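PDB 3GIR: aminomethyltransferase from Bartonella henselae, which belongs to the aminomethyltransferase family, pairing a folate-binding-type domain with a C-terminal barrel domain. Local coordinates for residues A[172-177]-A[220-225]; A[182-187]-A[240-245]. One frame throughout, in Å; residues are numbered along the deposited sequence.

Contact 1 of 2, residues A[172-177]-A[220-225]; sequences RVLLAL and GFEIAL
Val173 to Leu177 and Gly220 to Leu225 run as antiparallel neighbours, their axes 4.6 Å apart at the closest and their directions 165° apart. Val173–Leu225, Leu175–Ile223 and Leu177–Phe221 are the hydrogen-bonded pairs, each joined by two N-H···O=C bonds. The bond from Val173 N to Leu225 O spans 3.0 Å, and the one from Ile223 N to Leu175 O shortens to 2.8 Å and is nearly straight, 169° at the hydrogen. Leu174–Ala224 and Ala176–Glu222 are the non-hydrogen-bonded pairs, where CA-H···O contacts reach the carbonyls of the adjoining pairs: Ala224 CA sits 3.3 Å from Val173 O. Gly220 opens the second strand with backbone angles that call for glycine, since a side chain would press on the preceding carbonyl; its CA lies 3.2 Å from Leu177 O. On the face bearing Val173, Leu175, Leu177, Phe221, Ile223 and Leu225, the Val173 and Leu225 side chains stand side by side. With CG of Leu225 between its backbone N and carbonyl carbon, CD2 turns in toward Val173, whose CG1 it meets at 4.0 Å. Helices 182-188 and 227-238 cover this face. On the other face Leu174, its CG anti to the backbone N (-171°), carries CD1 across to Ala224 CB at 3.6 Å. Beyond the Val173–Leu225 pair, the aliphatic part of Arg172 lies against the Leu225 carbonyl, with CD 3.5 Å from O. Strands 76-80 and 209-211 continue the backbone bonding on the outer edges, making this an antiparallel pair inside the mixed, helix-covered sheet of the folate-binding domain.

Contact 2 of 2, residues A[182-187]-A[240-245]; sequences AAAVLA and DSRVEW. With NA (sodium ion), chain B.
Val185, on helix 182-188, packs against an Asx turn and a type I beta turn that lead from Asp240 into strand 243-245. The van der Waals part of the contact splits between the two methyls of Val185: CG1 meets Val243 CG2 at 3.6 Å, while the other methyl, CG2, lies over one face of the Arg242 guanidinium, 3.6 Å from NE. CG1 of this valine is anti to the backbone N (169°), which sends the two branches to different partners. Ala184 CB adds an oblique touch on the same guanidinium. Charge and hydrogen bonding fix the surface beneath the valine. Arg242 grips the Asp240 carboxylate side-on, NE to OD2 and NH2 to OD1, the latter 2.8 Å long; both oxygens use their syn lone pairs, and both lie close to the guanidinium plane. OD2 also takes the backbone N of Arg242 on its anti lone pair, closing the Asx turn. Arg242 NH2 has a second acidic partner in Asp188, just past the helix segment. With two N-H donors on OD2 and the arginine charge alongside, the carboxylate is probably held ionised. One water crosses the contact, donating to both Val185 O and Asp240 OD1. The metal site is on the turn: sodium is bound by the carbonyls of Asp240, Val243 and Leu238 and by three waters, one of which donates to Ser241 O and Glu244 OE2. The type I turn is closed by Val243 N to Asp240 O, 3.1 Å, and that same Asp240 O lies 2.4 Å from the sodium ion.

In the fold
Both contacts belong to one sheet and its helical cover, their centres 13 Å apart. Strand 173-178 runs on in the chain to helix 182-188, which folds back over the face carrying Leu177, Phe221 and Ile223. There Phe221 CE1 meets Leu186 CD2 at 3.8 Å, and Ile223 CD1 meets Leu186 CD1 at 3.9 Å. Leu186 faces the strands of contact 1 and Ala184 the turn of contact 2, while Val185 touches both, reaching Leu177 as well as the turn. That turn opens strand 243-245, an outermost strand of the sheet, separated from strand 173-178 by strand 76-80. Sodium belongs to contact 2, and the side chain of Leu177 is about 9 Å from it.

Contact 1 of 2, residues A[172-177]-A[220-225]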
loop_
_atom_site.group_PDB
_atom_site.type_symbol
_atom_site.label_atom_id
_atom_site.label_comp_id
_atom_site.label_asym_id
_atom_site.label_seq_id
_atom_site.Cartn_x
_atom_site.Cartn_y
_atom_site.Cartn_z
ATOM N N ARG A 172 1.813 17.878 -2.778
ATOM C CA ARG A 172 2.949 17.479 -1.976
ATOM C C ARG A 172 3.883 16.568 -2.686
ATOM O O ARG A 172 3.506 15.829 -3.613
ATOM C CB ARG A 172 2.439 16.677 -0.753
ATOM C CG ARG A 172 1.570 17.412 0.238
ATOM C CD ARG A 172 2.290 18.397 1.039
ATOM N NE ARG A 172 1.448 19.070 2.033
ATOM C CZ ARG A 172 0.775 20.198 1.842
ATOM N NH1 ARG A 172 0.774 20.789 0.666
ATOM N NH2 ARG A 172 0.066 20.765 2.822
ATOM N N VAL A 173 5.135 16.570 -2.237
ATOM C CA VAL A 173 6.057 15.449 -2.486
ATOM C C VAL A 173 5.898 14.515 -1.336
ATOM O O VAL A 173 5.717 14.935 -0.206
ATOM C CB VAL A 173 7.510 15.940 -2.670
ATOM C CG1 VAL A 173 8.560 14.844 -2.370
ATOM C CG2 VAL A 173 7.657 16.488 -4.066
ATOM N N LEU A 174 5.979 13.220 -1.615
ATOM C CA LEU A 174 5.920 12.185 -0.625
ATOM C C LEU A 174 7.113 11.265 -0.864
ATOM O O LEU A 174 7.306 10.735 -1.985
ATOM C CB LEU A 174 4.620 11.350 -0.716
ATOM C CG LEU A 174 4.374 10.341 0.450
ATOM C CD1 LEU A 174 4.189 10.968 1.807
ATOM C CD2 LEU A 174 3.124 9.532 0.030
ATOM N N LEU A 175 7.928 11.074 0.168
ATOM C CA LEU A 175 9.129 10.222 0.139
ATOM C C LEU A 175 8.945 9.147 1.175
ATOM O O LEU A 175 8.514 9.441 2.252
ATOM C CB LEU A 175 10.411 10.993 0.447
ATOM C CG LEU A 175 10.682 12.199 -0.433
ATOM C CD1 LEU A 175 11.874 13.022 0.096
ATOM C CD2 LEU A 175 10.977 11.714 -1.805
ATOM N N ALA A 176 9.310 7.913 0.884
ATOM C CA ALA A 176 9.411 6.878 1.888
ATOM C C ALA A 176 10.882 6.580 2.135
ATOM O O ALA A 176 11.654 6.482 1.237
ATOM C CB ALA A 176 8.713 5.598 1.371
ATOM N N LEU A 177 11.230 6.419 3.421
ATOM C CA LEU A 177 12.626 6.112 3.842
ATOM C C LEU A 177 12.463 4.854 4.669
ATOM O O LEU A 177 11.913 4.876 5.768
ATOM C CB LEU A 177 13.224 7.205 4.696
ATOM C CG LEU A 177 14.640 6.940 5.177
ATOM C CD1 LEU A 177 15.639 7.035 4.000
ATOM C CD2 LEU A 177 14.972 8.016 6.236
ATOM N N GLY A 220 10.480 2.116 9.041
ATOM C CA GLY A 220 10.545 3.142 8.024
ATOM C C GLY A 220 9.596 4.261 8.313
ATOM O O GLY A 220 8.740 4.183 9.213
ATOM N N PHE A 221 9.699 5.270 7.450
ATOM C CA PHE A 221 9.006 6.496 7.567
ATOM C C PHE A 221 8.471 6.921 6.228
ATOM O O PHE A 221 9.050 6.550 5.203
ATOM C CB PHE A 221 9.880 7.628 8.170
ATOM C CG PHE A 221 10.405 7.293 9.535
ATOM C CD1 PHE A 221 9.721 7.704 10.670
ATOM C CD2 PHE A 221 11.532 6.510 9.652
ATOM C CE1 PHE A 221 10.240 7.364 11.916
ATOM C CE2 PHE A 221 11.973 6.135 10.902
ATOM C CZ PHE A 221 11.330 6.569 11.974
ATOM N N GLU A 222 7.422 7.734 6.255
ATOM C CA GLU A 222 6.970 8.485 5.058
ATOM C C GLU A 222 6.967 9.960 5.439
ATOM O O GLU A 222 6.475 10.334 6.546
ATOM C CB GLU A 222 5.615 8.046 4.607
ATOM C CG GLU A 222 5.550 6.615 4.130
ATOM C CD GLU A 222 4.181 6.281 3.484
ATOM O OE1 GLU A 222 3.196 7.113 3.491
ATOM O OE2 GLU A 222 4.126 5.168 2.969
ATOM N N ILE A 223 7.466 10.782 4.533
ATOM C CA ILE A 223 7.568 12.233 4.755
ATOM C C ILE A 223 6.853 12.957 3.601
ATOM O O ILE A 223 7.232 12.776 2.457
ATOM C CB ILE A 223 9.018 12.694 4.840
ATOM C CG1 ILE A 223 9.826 11.874 5.845
ATOM C CG2 ILE A 223 9.113 14.244 5.112
ATOM C CD1 ILE A 223 11.420 12.074 5.750
ATOM N N ALA A 224 5.848 13.786 3.916
ATOM C CA ALA A 224 5.095 14.564 2.970
ATOM C C ALA A 224 5.428 16.016 3.241
ATOM O O ALA A 224 5.430 16.440 4.402
ATOM C CB ALA A 224 3.563 14.326 3.091
ATOM N N LEU A 225 5.761 16.742 2.205
ATOM C CA LEU A 225 6.145 18.149 2.376
ATOM C C LEU A 225 5.839 18.934 1.130
ATOM O O LEU A 225 5.635 18.416 0.065
ATOM C CB LEU A 225 7.645 18.271 2.749
ATOM C CG LEU A 225 8.714 18.059 1.678
ATOM C CD1 LEU A 225 10.115 18.467 2.344
ATOM C CD2 LEU A 225 8.751 16.606 1.163
#

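Contact 2 of 2, residues A[182-187]-A[240-245]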
loop_
_atom_site.group_PDB
_atom_site.type_symbol
_atom_site.label_atom_id
_atom_site.label_comp_id
_atom_site.label_asym_id
_atom_site.label_seq_id
_atom_site.Cartn_x
_atom_site.Cartn_y
_atom_site.Cartn_z
ATOM N N ALA A 182 16.853 3.235 8.563
ATOM C CA ALA A 182 16.071 4.418 8.256
ATOM C C ALA A 182 15.957 5.394 9.433
ATOM O O ALA A 182 16.066 6.600 9.240
ATOM C CB ALA A 182 14.643 4.025 7.743
ATOM N N ALA A 183 15.673 4.876 10.631
ATOM C CA ALA A 183 15.532 5.683 11.844
ATOM C C ALA A 183 16.809 6.418 12.182
ATOM O O ALA A 183 16.758 7.593 12.519
ATOM C CB ALA A 183 15.041 4.814 13.032
ATOM N N ALA A 184 17.936 5.761 12.003
ATOM C CA ALA A 184 19.215 6.391 12.265
ATOM C C ALA A 184 19.518 7.489 11.245
ATOM O O ALA A 184 19.931 8.597 11.597
ATOM C CB ALA A 184 20.327 5.329 12.348
ATOM N N VAL A 185 19.197 7.225 9.962
ATOM C CA VAL A 185 19.353 8.215 8.902
ATOM C C VAL A 185 18.496 9.455 9.226
ATOM O O VAL A 185 18.977 10.593 9.079
ATOM C CB VAL A 185 19.001 7.614 7.504
ATOM C CG1 VAL A 185 18.898 8.694 6.443
ATOM C CG2 VAL A 185 19.972 6.542 7.129
ATOM N N LEU A 186 17.237 9.223 9.603
ATOM C CA LEU A 186 16.322 10.283 9.925
ATOM C C LEU A 186 16.905 11.156 11.034
ATOM O O LEU A 186 16.972 12.366 10.899
ATOM C CB LEU A 186 14.963 9.750 10.342
ATOM C CG LEU A 186 13.809 10.676 10.428
ATOM C CD1 LEU A 186 13.342 11.094 9.037
ATOM C CD2 LEU A 186 12.731 10.143 11.250
ATOM N N ALA A 187 17.307 10.524 12.114
ATOM C CA ALA A 187 17.956 11.259 13.271
ATOM C C ALA A 187 19.183 12.049 12.819
ATOM O O ALA A 187 19.329 13.207 13.142
ATOM C CB ALA A 187 18.323 10.291 14.389
ATOM N N ASP A 240 23.448 10.698 2.573
ATOM C CA ASP A 240 23.830 9.752 3.643
ATOM C C ASP A 240 24.312 8.481 2.950
ATOM O O ASP A 240 23.644 7.979 1.990
ATOM C CB ASP A 240 22.622 9.459 4.555
ATOM C CG ASP A 240 22.946 8.671 5.787
ATOM O OD1 ASP A 240 22.646 9.125 6.929
ATOM O OD2 ASP A 240 23.489 7.540 5.658
ATOM N N SER A 241 25.444 7.946 3.388
ATOM C CA SER A 241 26.023 6.800 2.687
ATOM C C SER A 241 25.180 5.504 2.852
ATOM O O SER A 241 25.382 4.553 2.115
ATOM C CB SER A 241 27.478 6.584 3.165
ATOM O OG SER A 241 27.404 6.175 4.529
ATOM N N ARG A 242 24.234 5.504 3.774
ATOM C CA ARG A 242 23.343 4.350 4.001
ATOM C C ARG A 242 22.124 4.356 3.022
ATOM O O ARG A 242 21.424 3.347 3.009
ATOM C CB ARG A 242 22.859 4.270 5.413
ATOM C CG ARG A 242 24.038 4.106 6.407
ATOM C CD ARG A 242 23.649 4.380 7.779
ATOM N NE ARG A 242 23.426 5.803 8.008
ATOM C CZ ARG A 242 23.355 6.359 9.223
ATOM N NH1 ARG A 242 23.402 5.623 10.356
ATOM N NH2 ARG A 242 23.190 7.647 9.298
ATOM N N VAL A 243 21.941 5.462 2.284
ATOM C CA VAL A 243 20.702 5.687 1.517
ATOM C C VAL A 243 20.970 5.582 0.013
ATOM O O VAL A 243 21.909 6.172 -0.522
ATOM C CB VAL A 243 20.133 7.074 1.818
ATOM C CG1 VAL A 243 18.843 7.378 1.084
ATOM C CG2 VAL A 243 19.804 7.197 3.326
ATOM N N GLU A 244 20.095 4.816 -0.649
ATOM C CA GLU A 244 20.030 4.819 -2.108
ATOM C C GLU A 244 18.608 4.980 -2.544
ATOM O O GLU A 244 17.694 4.533 -1.857
ATOM C CB GLU A 244 20.577 3.522 -2.679
ATOM C CG GLU A 244 22.039 3.186 -2.281
ATOM C CD GLU A 244 23.097 4.084 -2.960
ATOM O OE1 GLU A 244 22.798 4.870 -3.867
ATOM O OE2 GLU A 244 24.292 4.025 -2.567
ATOM N N TRP A 245 18.408 5.517 -3.736
ATOM C CA TRP A 245 17.094 5.485 -4.378
ATOM C C TRP A 245 16.706 4.037 -4.774
ATOM O O TRP A 245 17.571 3.227 -5.183
ATOM C CB TRP A 245 17.124 6.225 -5.689
ATOM C CG TRP A 245 17.083 7.716 -5.680
ATOM C CD1 TRP A 245 18.068 8.515 -6.215
ATOM C CD2 TRP A 245 16.050 8.592 -5.222
ATOM N NE1 TRP A 245 17.716 9.816 -6.109
ATOM C CE2 TRP A 245 16.476 9.912 -5.507
ATOM C CE3 TRP A 245 14.829 8.413 -4.602
ATOM C CZ2 TRP A 245 15.695 11.038 -5.216
ATOM C CZ3 TRP A 245 14.079 9.509 -4.282
ATOM C CH2 TRP A 245 14.515 10.834 -4.590
HETATM NA NA NA B . 23.647 7.767 -0.352
HETATM O O HOH W 1 21.201 11.339 7.506
HETATM O O HOH W 2 25.126 5.786 -0.544
HETATM O O HOH W 3 23.800 7.675 -2.724
HETATM O O HOH W 4 25.839 8.980 -0.375
#